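PDB 3EFY: Cif (Cell cycle inhibiting factor) from Escherichia coli, which deamidates a glutamine side chain of host NEDD8 to glutamate, shutting down cullin-RING ubiquitin ligases and so blocking the host cell cycle. Local coordinates for residues I17-L20 against F21-D25; C48-E51 against C52-F55; L97-E100 against D101-H105; D115-N118 against Y119-C122; M145-K148 against E149-Q152. One frame throughout, in Å; residues are numbered along the deposited sequence.

Contact 1. Residues I17-L20 against F21-D25; sequences IMKL and FLDKD
F21, L22 and D23 each return a backbone N-H to the carbonyl four residues earlier, I17, M18 and K19 in turn, and D23, whose N lies 2.9 Å from K19 O, is the first residue to leave helical angles. Three side-chain pairs run side by side along this turn. I17 holds CG2 anti to its own nitrogen, and that branch, rather than CG1, reaches the F21 ring, with CG2 3.7 Å from CE2; I17 O lies in the plane of the same ring, 3.3 Å from CD2. M18 is curled by bends at chi2 and chi3 (-63° and -78°), which bring CE to 3.8 Å from L22 CD1. K19 is extended past CG, and its aliphatic part runs by the D23 carboxylate, CB 3.5 Å from OD2. The charges do not meet within the chain: K19 NZ makes its salt bridge to D23 of the second subunit, while D23 OD1 accepts from the backbone N of Y29. F21 packs edge-to-face on Y166. This is the C-terminal turn of helix 10-22, which begins at C10, the probable active-site cysteine, with M18, F21 and L22 resting on strand 54-61 and K19 and D23 facing the dimer partner.

Contact 2. Residues C48-E51 against C52-F55; sequences CMPE and CKSF
The M49 side chain meets the F55 ring from the opposite direction, and aromatic contacts dominate here. CG stands anti to the backbone nitrogen (chi1 -179°) and the chain then bends at chi3, laying the terminal methyl over one face of the ring: M49 CE is 3.8 Å from the F55 centroid and 20° off the normal, a CH-pi contact displaced toward the rim. M49 SD sits more obliquely, 4.2 Å from the same centroid, giving a Met-aromatic contact, while M49 CG touches F55 CE2 at 3.4 Å. Between them these three atoms follow one side of the ring from CE2 to CG. The turn they bridge leads from helix 39-47 into strand 54-61 of the antiparallel sheet, and F55, paired through its backbone with I72, is already in that strand; L163 of strand 159-166 packs on both M49 and F55. Apolar packing adds P50, which crosses F55 at about a right angle with CD 3.9 Å from CZ. Its CB lies 4.0 Å from K53 CD, along the extended lysine chain. Among the polar groups, P50 O lies in the ring plane at the edge of F55, 3.9 Å from CE2, and accepts a hydrogen bond from R80 NH1; E51 OE2 takes the backbone N of N77.

Contact 3. Residues L97-E100 against D101-H105; sequences LRFE and DWMTH
M103 lies over F99 with its CG almost on the ring axis, 3.4 Å from the centroid and 13° off the normal, a CH-pi contact centred on the face. Bends at chi2 and chi3 carry the chain past the ring's rim, where SD, 4.3 Å from the centroid, makes an oblique Met-aromatic contact. Just ahead of the helix, L97 crosses W102 obliquely, its CD2 3.6 Å from CE3; the indole is tied by NE1 to L84 O. Both L97 and W102 pack on Q86, a probable active-site residue, while F99 reaches T13 and I17 of helix 10-22. R98, at the N-cap position, turns at chi3 (56°) and brings its guanidinium between two acids. NH2 points at E100 OE1 in a salt bridge whose 2.5 Å is too short to be taken literally, whereas NH1 reaches D101 OD2 only weakly, at 3.2 Å, with the carboxylate turned 71° from the guanidinium plane. A water bridges D101 OD2 to R98 N. E100 O accepts from T104 OG1 and T104 N, and H105 ND1 donates to D101 O, which lies in the imidazole plane. One arginine thus balances two neighbouring acids, and their like charges probably repel less for it.

Contact 4. Residues D115-N118 against Y119-C122; sequences DICN and YFSC
I116 meets both F120 and Y119 one turn along the helix, and F120 is the side chain to follow. Its CB lies 3.6 Å from C117 O. With CG set anti to the carbonyl carbon (chi1 -62°), the ring swings back along the helix so that one face lies over I116 O, 3.5 Å above the plane and toward the rim near CG. That oxygen also accepts the backbone hydrogen bond from F120 N, at 3.0 Å. Farther round the ring, CD2 comes to 3.9 Å from C117 CA, and C117 SG makes a loose, oblique sulfur-aromatic contact. At the tip, CZ and CE1 meet the I116 branch, CG1 lying 3.7 Å from CZ. The isoleucine then carries CD1 on to Y119, 4.0 Å from CD2. Beyond the helix the F120 ring takes F159 and F161 edge-to-face, and Y119, edge-to-face with F137, has its hydroxyl hydrogen-bonded to D61 OD2. On another side N118 OD1 passes C122 SG at 3.7 Å and takes a weak hydrogen bond from Q132 NE2. Repeated i to i+4 backbone bonds mark a regular alpha-helix, here 113-124, whose apolar side packs its aromatics on the sheet and on helices 39-47 and 130-137.

Contact 5. Residues M145-K148 against E149-Q152; sequences MLRK and ENIQ
Two backbone hydrogen bonds of the i to i+3 kind set the turn that joins R147 and K148 to N150 and I151. N150 N donates to R147 O at 3.0 Å and I151 N to K148 O at 3.1 Å; both are straight at the hydrogen, yet each donor stands well above its carbonyl plane, as the tight winding of a 3-10 turn brings about. Charged groups come next. E149 bends sharply at chi2 (-92°) and folds its carboxylate back on the start of R147, with CD 3.5 Å from R147 CB. The guanidinium and carboxylate planes are nearly parallel, 4° apart. OE2 follows the arginine's methylene groups, but it lies well out of the guanidinium plane, and R147 NE is 4.3 Å from it, so the two charges only sit near each other and no N-H points at the acid. The other oxygen, OE1, is linked to K148 NZ through one water, weakly on the glutamate side. Van der Waals contacts complete the turn. N150 lies alongside R147, its ND2 3.6 Å from CB, while ND2 itself donates to G92 O. I151 rests CG1 3.4 Å from K148 O. The turn belongs to the exposed loop between helix 130-137 and strand 159-166: R147 pairs through its backbone with V93, I151 packs on V93 and T128, and L146 and K148 lean on helix 130-137.

All five are local contacts within one chain, the C-terminal part of the protein, which holds the probable catalytic residues C10, H66 and Q86. Only contacts 1 and 3 touch, where I17 CD1 meets F99 CE1 at 3.6 Å; both also reach the second subunit. Between side chains, L97 in contact 3 is about 3 Å from Q86 and about 6 Å from H66, and I17 in contact 1 is about 7 Å from Q86 and about 9 Å from C10. Contact 4 lies near the site, the side chain of Y119 about 7 Å from that of H66; for I151 in contact 5 it is about 10 Å. Contact 2 lies away from the site.

Contact 1. Residues I17-L20 against F21-D25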
# COMPACT_ATOMS: atom_id res chain seq x y z
N ILE A 17 -5.91 -2.84 4.44
CA ILE A 17 -6.56 -1.75 5.14
C ILE A 17 -5.69 -1.24 6.29
O ILE A 17 -5.51 -0.00 6.45
CB ILE A 17 -7.95 -2.12 5.64
CG1 ILE A 17 -8.89 -2.43 4.48
CG2 ILE A 17 -8.52 -0.95 6.49
CD1 ILE A 17 -10.14 -3.12 4.91
N MET A 18 -5.05 -2.14 7.05
CA MET A 18 -4.11 -1.70 8.07
C MET A 18 -2.98 -0.87 7.46
O MET A 18 -2.60 0.16 8.03
CB MET A 18 -3.54 -2.90 8.85
CG MET A 18 -4.58 -3.65 9.63
SD MET A 18 -5.39 -2.71 10.95
CE MET A 18 -4.11 -2.78 12.24
N LYS A 19 -2.46 -1.28 6.31
CA LYS A 19 -1.39 -0.52 5.64
C LYS A 19 -1.90 0.89 5.26
O LYS A 19 -1.17 1.90 5.42
CB LYS A 19 -0.88 -1.24 4.40
CG LYS A 19 -0.16 -2.54 4.72
CD LYS A 19 0.40 -3.18 3.44
CE LYS A 19 1.12 -4.53 3.72
NZ LYS A 19 1.40 -5.30 2.43
N LEU A 20 -3.13 0.97 4.77
CA LEU A 20 -3.71 2.27 4.43
C LEU A 20 -3.78 3.20 5.61
O LEU A 20 -3.53 4.40 5.50
CB LEU A 20 -5.13 2.11 3.82
CG LEU A 20 -5.09 1.59 2.37
CD1 LEU A 20 -6.51 1.27 1.91
CD2 LEU A 20 -4.46 2.60 1.39
N PHE A 21 -4.16 2.67 6.77
CA PHE A 21 -4.25 3.52 7.96
C PHE A 21 -2.91 3.91 8.54
O PHE A 21 -2.78 4.99 9.11
CB PHE A 21 -5.07 2.86 9.06
CG PHE A 21 -6.57 3.06 8.89
CD1 PHE A 21 -7.23 4.13 9.46
CD2 PHE A 21 -7.31 2.23 8.08
CE1 PHE A 21 -8.59 4.33 9.25
CE2 PHE A 21 -8.65 2.44 7.88
CZ PHE A 21 -9.30 3.48 8.46
N LEU A 22 -1.94 3.02 8.46
CA LEU A 22 -0.71 3.08 9.27
C LEU A 22 0.59 3.39 8.56
O LEU A 22 1.52 3.93 9.20
CB LEU A 22 -0.54 1.78 10.04
CG LEU A 22 -1.71 1.41 10.93
CD1 LEU A 22 -1.55 -0.01 11.58
CD2 LEU A 22 -1.95 2.46 12.04
N ASP A 23 0.71 3.07 7.28
CA ASP A 23 1.99 3.21 6.61
C ASP A 23 2.37 4.68 6.44
O ASP A 23 1.56 5.52 6.09
CB ASP A 23 2.01 2.52 5.28
CG ASP A 23 2.11 0.99 5.38
OD1 ASP A 23 2.08 0.47 6.49
OD2 ASP A 23 2.19 0.34 4.32
N LYS A 24 3.63 4.96 6.74
CA LYS A 24 4.16 6.30 6.63
C LYS A 24 5.65 6.23 6.49
O LYS A 24 6.21 5.16 6.50
CB LYS A 24 3.73 7.11 7.86
CG LYS A 24 4.20 6.62 9.13
CD LYS A 24 3.52 7.30 10.29
CE LYS A 24 4.27 7.03 11.59
NZ LYS A 24 4.31 5.61 12.12
N ASP A 25 6.31 7.39 6.39
CA ASP A 25 7.75 7.39 6.36
C ASP A 25 8.29 6.72 7.61
O ASP A 25 7.90 7.08 8.75
CB ASP A 25 8.26 8.83 6.26
CG ASP A 25 8.01 9.47 4.91
OD1 ASP A 25 7.84 8.79 3.85
OD2 ASP A 25 8.01 10.73 4.88

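Contact 2. Residues C48-E51 against C52-F55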
# COMPACT_ATOMS: atom_id res chain seq x y z
N CYS A 48 -9.61 1.79 29.06
CA CYS A 48 -8.79 3.00 29.25
C CYS A 48 -8.38 3.71 27.97
O CYS A 48 -7.46 4.54 27.96
CB CYS A 48 -7.58 2.66 30.10
SG CYS A 48 -6.42 1.53 29.36
N MET A 49 -9.11 3.47 26.87
CA MET A 49 -8.76 4.04 25.59
C MET A 49 -8.95 5.54 25.53
O MET A 49 -10.04 6.02 25.82
CB MET A 49 -9.60 3.40 24.47
CG MET A 49 -9.28 3.93 23.12
SD MET A 49 -10.02 2.86 21.82
CE MET A 49 -8.71 1.64 21.71
N PRO A 50 -7.90 6.28 25.18
CA PRO A 50 -8.05 7.74 25.09
C PRO A 50 -9.15 8.16 24.13
O PRO A 50 -9.30 7.57 23.03
CB PRO A 50 -6.71 8.19 24.57
CG PRO A 50 -5.78 7.17 25.12
CD PRO A 50 -6.50 5.88 25.01
N GLU A 51 -9.96 9.14 24.53
CA GLU A 51 -11.00 9.72 23.71
C GLU A 51 -10.47 10.66 22.63
O GLU A 51 -11.12 10.87 21.61
CB GLU A 51 -12.04 10.45 24.59
CG GLU A 51 -12.70 9.54 25.58
CD GLU A 51 -13.74 10.24 26.47
OE1 GLU A 51 -13.84 11.51 26.40
OE2 GLU A 51 -14.45 9.48 27.16
N CYS A 52 -9.28 11.24 22.85
CA CYS A 52 -8.66 12.22 21.99
C CYS A 52 -7.78 11.58 20.92
O CYS A 52 -7.08 12.29 20.18
CB CYS A 52 -7.76 13.16 22.83
SG CYS A 52 -6.21 12.37 23.43
N LYS A 53 -7.83 10.23 20.80
CA LYS A 53 -7.04 9.55 19.77
C LYS A 53 -7.97 8.61 18.99
O LYS A 53 -8.99 8.19 19.50
CB LYS A 53 -5.93 8.76 20.42
CG LYS A 53 -4.82 9.62 21.13
CD LYS A 53 -3.87 8.69 21.86
CE LYS A 53 -2.89 9.35 22.86
NZ LYS A 53 -2.06 8.29 23.58
N SER A 54 -7.56 8.29 17.78
CA SER A 54 -8.25 7.33 16.93
C SER A 54 -7.43 6.04 16.80
O SER A 54 -6.19 6.08 16.79
CB SER A 54 -8.54 7.94 15.58
OG SER A 54 -7.41 8.51 15.00
N PHE A 55 -8.12 4.91 16.66
CA PHE A 55 -7.44 3.61 16.64
C PHE A 55 -8.05 2.72 15.59
O PHE A 55 -9.22 2.84 15.25
CB PHE A 55 -7.61 2.88 17.97
CG PHE A 55 -6.96 3.59 19.13
CD1 PHE A 55 -5.67 3.27 19.51
CD2 PHE A 55 -7.66 4.57 19.82
CE1 PHE A 55 -5.05 3.94 20.59
CE2 PHE A 55 -7.08 5.24 20.90
CZ PHE A 55 -5.76 4.92 21.28

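Contact 3. Residues L97-E100 against D101-H105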
# COMPACT_ATOMS: atom_id res chain seq x y z
N LEU A 97 -18.90 -11.53 0.05
CA LEU A 97 -19.04 -10.08 0.12
C LEU A 97 -17.83 -9.35 -0.45
O LEU A 97 -16.72 -9.48 0.09
CB LEU A 97 -19.24 -9.69 1.58
CG LEU A 97 -19.31 -8.22 1.95
CD1 LEU A 97 -20.60 -7.56 1.38
CD2 LEU A 97 -19.35 -8.12 3.49
N ARG A 98 -18.02 -8.61 -1.53
CA ARG A 98 -16.94 -7.82 -2.10
C ARG A 98 -16.72 -6.58 -1.25
O ARG A 98 -17.69 -5.95 -0.79
CB ARG A 98 -17.22 -7.43 -3.54
CG ARG A 98 -17.35 -8.67 -4.45
CD ARG A 98 -17.79 -8.28 -5.87
NE ARG A 98 -16.85 -7.30 -6.39
CZ ARG A 98 -17.11 -6.01 -6.59
NH1 ARG A 98 -18.32 -5.49 -6.34
NH2 ARG A 98 -16.13 -5.23 -7.04
N PHE A 99 -15.47 -6.21 -1.06
CA PHE A 99 -15.14 -4.98 -0.31
C PHE A 99 -15.92 -3.79 -0.89
O PHE A 99 -16.53 -3.04 -0.15
CB PHE A 99 -13.62 -4.68 -0.38
CG PHE A 99 -13.17 -3.49 0.40
CD1 PHE A 99 -13.14 -3.50 1.78
CD2 PHE A 99 -12.67 -2.36 -0.26
CE1 PHE A 99 -12.66 -2.45 2.47
CE2 PHE A 99 -12.20 -1.27 0.46
CZ PHE A 99 -12.21 -1.32 1.85
N GLU A 100 -15.92 -3.67 -2.23
CA GLU A 100 -16.62 -2.55 -2.89
C GLU A 100 -18.09 -2.44 -2.47
O GLU A 100 -18.59 -1.35 -2.15
CB GLU A 100 -16.51 -2.71 -4.42
CG GLU A 100 -17.21 -1.64 -5.18
CD GLU A 100 -16.97 -1.73 -6.67
OE1 GLU A 100 -16.54 -2.79 -7.19
OE2 GLU A 100 -17.21 -0.71 -7.33
N ASP A 101 -18.76 -3.58 -2.42
CA ASP A 101 -20.18 -3.63 -2.09
C ASP A 101 -20.44 -3.28 -0.63
O ASP A 101 -21.29 -2.44 -0.33
CB ASP A 101 -20.75 -4.98 -2.44
CG ASP A 101 -20.70 -5.25 -3.95
OD1 ASP A 101 -20.77 -4.27 -4.75
OD2 ASP A 101 -20.54 -6.44 -4.31
N TRP A 102 -19.65 -3.87 0.28
CA TRP A 102 -19.76 -3.55 1.69
C TRP A 102 -19.55 -2.04 1.92
O TRP A 102 -20.31 -1.38 2.67
CB TRP A 102 -18.75 -4.38 2.50
CG TRP A 102 -18.79 -4.11 3.96
CD1 TRP A 102 -17.89 -3.35 4.67
CD2 TRP A 102 -19.81 -4.49 4.90
NE1 TRP A 102 -18.26 -3.29 5.98
CE2 TRP A 102 -19.44 -3.97 6.16
CE3 TRP A 102 -21.01 -5.22 4.82
CZ2 TRP A 102 -20.24 -4.16 7.30
CZ3 TRP A 102 -21.75 -5.45 5.95
CH2 TRP A 102 -21.37 -4.93 7.19
N MET A 103 -18.50 -1.49 1.32
CA MET A 103 -18.06 -0.14 1.65
C MET A 103 -18.99 0.95 1.09
O MET A 103 -19.08 2.05 1.68
CB MET A 103 -16.63 0.12 1.21
CG MET A 103 -15.62 -0.82 1.91
SD MET A 103 -15.50 -0.47 3.69
CE MET A 103 -14.53 0.99 3.64
N THR A 104 -19.68 0.59 0.02
CA THR A 104 -20.59 1.54 -0.67
C THR A 104 -22.03 1.41 -0.17
O THR A 104 -22.94 2.11 -0.70
CB THR A 104 -20.45 1.43 -2.23
OG1 THR A 104 -20.78 0.14 -2.72
CG2 THR A 104 -19.03 1.81 -2.69
N HIS A 105 -22.27 0.53 0.79
CA HIS A 105 -23.57 0.30 1.34
C HIS A 105 -23.40 0.34 2.88
O HIS A 105 -23.21 1.39 3.45
CB HIS A 105 -24.25 -0.95 0.70
CG HIS A 105 -24.41 -0.81 -0.79
ND1 HIS A 105 -23.45 -1.23 -1.68
CD2 HIS A 105 -25.36 -0.18 -1.54
CE1 HIS A 105 -23.81 -0.92 -2.91
NE2 HIS A 105 -24.97 -0.28 -2.86
O HOH W 1 -20.59 -8.52 -2.83

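Contact 4. Residues D115-N118 against Y119-C122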
# COMPACT_ATOMS: atom_id res chain seq x y z
N ASP A 115 -21.43 -2.73 20.82
CA ASP A 115 -22.18 -3.84 20.18
C ASP A 115 -21.20 -4.88 19.60
O ASP A 115 -21.44 -6.10 19.72
CB ASP A 115 -23.11 -3.34 19.11
CG ASP A 115 -24.39 -2.70 19.70
OD1 ASP A 115 -24.71 -2.99 20.87
OD2 ASP A 115 -25.03 -1.92 18.97
N ILE A 116 -20.12 -4.41 18.97
CA ILE A 116 -19.16 -5.38 18.40
C ILE A 116 -18.38 -6.06 19.55
O ILE A 116 -18.10 -7.24 19.50
CB ILE A 116 -18.26 -4.77 17.26
CG1 ILE A 116 -17.35 -5.85 16.65
CG2 ILE A 116 -17.41 -3.64 17.79
CD1 ILE A 116 -18.02 -6.76 15.72
N CYS A 117 -18.08 -5.31 20.61
CA CYS A 117 -17.48 -5.88 21.80
C CYS A 117 -18.35 -6.93 22.51
O CYS A 117 -17.87 -7.97 22.99
CB CYS A 117 -17.02 -4.76 22.74
SG CYS A 117 -15.59 -3.89 22.02
N ASN A 118 -19.64 -6.68 22.57
CA ASN A 118 -20.56 -7.65 23.12
C ASN A 118 -20.51 -8.91 22.27
O ASN A 118 -20.48 -10.02 22.81
CB ASN A 118 -21.98 -7.11 23.13
CG ASN A 118 -22.99 -8.15 23.64
OD1 ASN A 118 -23.78 -8.72 22.87
ND2 ASN A 118 -22.95 -8.43 24.95
N TYR A 119 -20.45 -8.74 20.95
CA TYR A 119 -20.30 -9.90 20.05
C TYR A 119 -19.03 -10.72 20.39
O TYR A 119 -19.07 -11.95 20.51
CB TYR A 119 -20.35 -9.48 18.53
CG TYR A 119 -19.75 -10.51 17.64
CD1 TYR A 119 -20.43 -11.68 17.35
CD2 TYR A 119 -18.41 -10.40 17.22
CE1 TYR A 119 -19.84 -12.68 16.63
CE2 TYR A 119 -17.82 -11.39 16.47
CZ TYR A 119 -18.54 -12.53 16.18
OH TYR A 119 -17.97 -13.55 15.49
N PHE A 120 -17.88 -10.06 20.55
CA PHE A 120 -16.65 -10.78 20.88
C PHE A 120 -16.85 -11.60 22.16
O PHE A 120 -16.46 -12.78 22.26
CB PHE A 120 -15.46 -9.82 21.15
CG PHE A 120 -15.04 -8.96 19.98
CD1 PHE A 120 -15.17 -9.35 18.68
CD2 PHE A 120 -14.45 -7.73 20.23
CE1 PHE A 120 -14.79 -8.53 17.68
CE2 PHE A 120 -14.04 -6.94 19.24
CZ PHE A 120 -14.20 -7.30 17.96
N SER A 121 -17.47 -10.96 23.14
CA SER A 121 -17.70 -11.61 24.43
C SER A 121 -18.59 -12.85 24.29
O SER A 121 -18.26 -13.91 24.78
CB SER A 121 -18.29 -10.62 25.43
OG SER A 121 -18.37 -11.28 26.68
N CYS A 122 -19.70 -12.70 23.58
CA CYS A 122 -20.61 -13.84 23.34
C CYS A 122 -19.94 -14.97 22.57
O CYS A 122 -20.00 -16.12 22.99
CB CYS A 122 -21.85 -13.38 22.58
SG CYS A 122 -22.93 -12.30 23.51

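Contact 5. Residues M145-K148 against E149-Q152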
# COMPACT_ATOMS: atom_id res chain seq x y z
N MET A 145 -29.10 -16.01 5.39
CA MET A 145 -27.91 -16.19 4.55
C MET A 145 -26.73 -16.79 5.28
O MET A 145 -25.71 -17.11 4.64
CB MET A 145 -27.50 -14.89 3.88
CG MET A 145 -28.49 -14.26 2.93
SD MET A 145 -28.61 -15.38 1.52
CE MET A 145 -30.18 -16.11 1.89
N LEU A 146 -26.81 -16.92 6.60
CA LEU A 146 -25.72 -17.44 7.39
C LEU A 146 -25.77 -18.94 7.44
O LEU A 146 -26.83 -19.55 7.25
CB LEU A 146 -25.77 -16.93 8.81
CG LEU A 146 -25.72 -15.41 8.92
CD1 LEU A 146 -25.81 -15.07 10.42
CD2 LEU A 146 -24.46 -14.77 8.29
N ARG A 147 -24.63 -19.52 7.72
CA ARG A 147 -24.51 -20.96 7.92
C ARG A 147 -23.89 -21.25 9.29
O ARG A 147 -22.66 -21.34 9.42
CB ARG A 147 -23.69 -21.57 6.80
CG ARG A 147 -24.43 -21.56 5.43
CD ARG A 147 -23.68 -22.33 4.40
NE ARG A 147 -24.42 -22.38 3.15
CZ ARG A 147 -23.95 -22.94 2.04
NH1 ARG A 147 -22.76 -23.52 2.02
NH2 ARG A 147 -24.68 -22.92 0.94
N LYS A 148 -24.73 -21.43 10.29
CA LYS A 148 -24.26 -21.64 11.65
C LYS A 148 -23.36 -22.86 11.79
O LYS A 148 -22.48 -22.86 12.63
CB LYS A 148 -25.42 -21.72 12.64
CG LYS A 148 -26.12 -23.05 12.69
CD LYS A 148 -27.03 -23.09 13.95
CE LYS A 148 -27.95 -24.30 13.92
NZ LYS A 148 -28.89 -24.17 12.75
N GLU A 149 -23.61 -23.88 10.94
CA GLU A 149 -22.77 -25.08 10.83
C GLU A 149 -21.27 -24.82 10.68
O GLU A 149 -20.44 -25.66 11.02
CB GLU A 149 -23.27 -25.99 9.65
CG GLU A 149 -23.30 -25.42 8.18
CD GLU A 149 -24.64 -24.79 7.77
OE1 GLU A 149 -25.32 -24.24 8.67
OE2 GLU A 149 -25.05 -24.88 6.54
N ASN A 150 -20.91 -23.67 10.11
CA ASN A 150 -19.53 -23.39 9.86
C ASN A 150 -18.80 -22.61 10.98
O ASN A 150 -17.62 -22.36 10.85
CB ASN A 150 -19.39 -22.70 8.52
CG ASN A 150 -19.84 -23.60 7.38
OD1 ASN A 150 -19.67 -24.83 7.48
ND2 ASN A 150 -20.41 -23.02 6.34
N ILE A 151 -19.48 -22.34 12.07
CA ILE A 151 -18.80 -21.84 13.27
C ILE A 151 -17.76 -22.87 13.73
O ILE A 151 -18.04 -24.10 13.76
CB ILE A 151 -19.79 -21.46 14.38
CG1 ILE A 151 -20.68 -20.31 13.92
CG2 ILE A 151 -19.04 -21.07 15.68
CD1 ILE A 151 -21.92 -20.10 14.72
N GLN A 152 -16.55 -22.41 14.03
CA GLN A 152 -15.46 -23.27 14.48
C GLN A 152 -15.04 -22.82 15.88
O GLN A 152 -13.93 -22.38 16.05
CB GLN A 152 -14.21 -23.18 13.61
CG GLN A 152 -14.38 -22.87 12.14
CD GLN A 152 -14.42 -24.09 11.24
OE1 GLN A 152 -15.27 -24.19 10.35
NE2 GLN A 152 -13.49 -25.01 11.44
O HOH W 2 -27.01 -25.95 10.95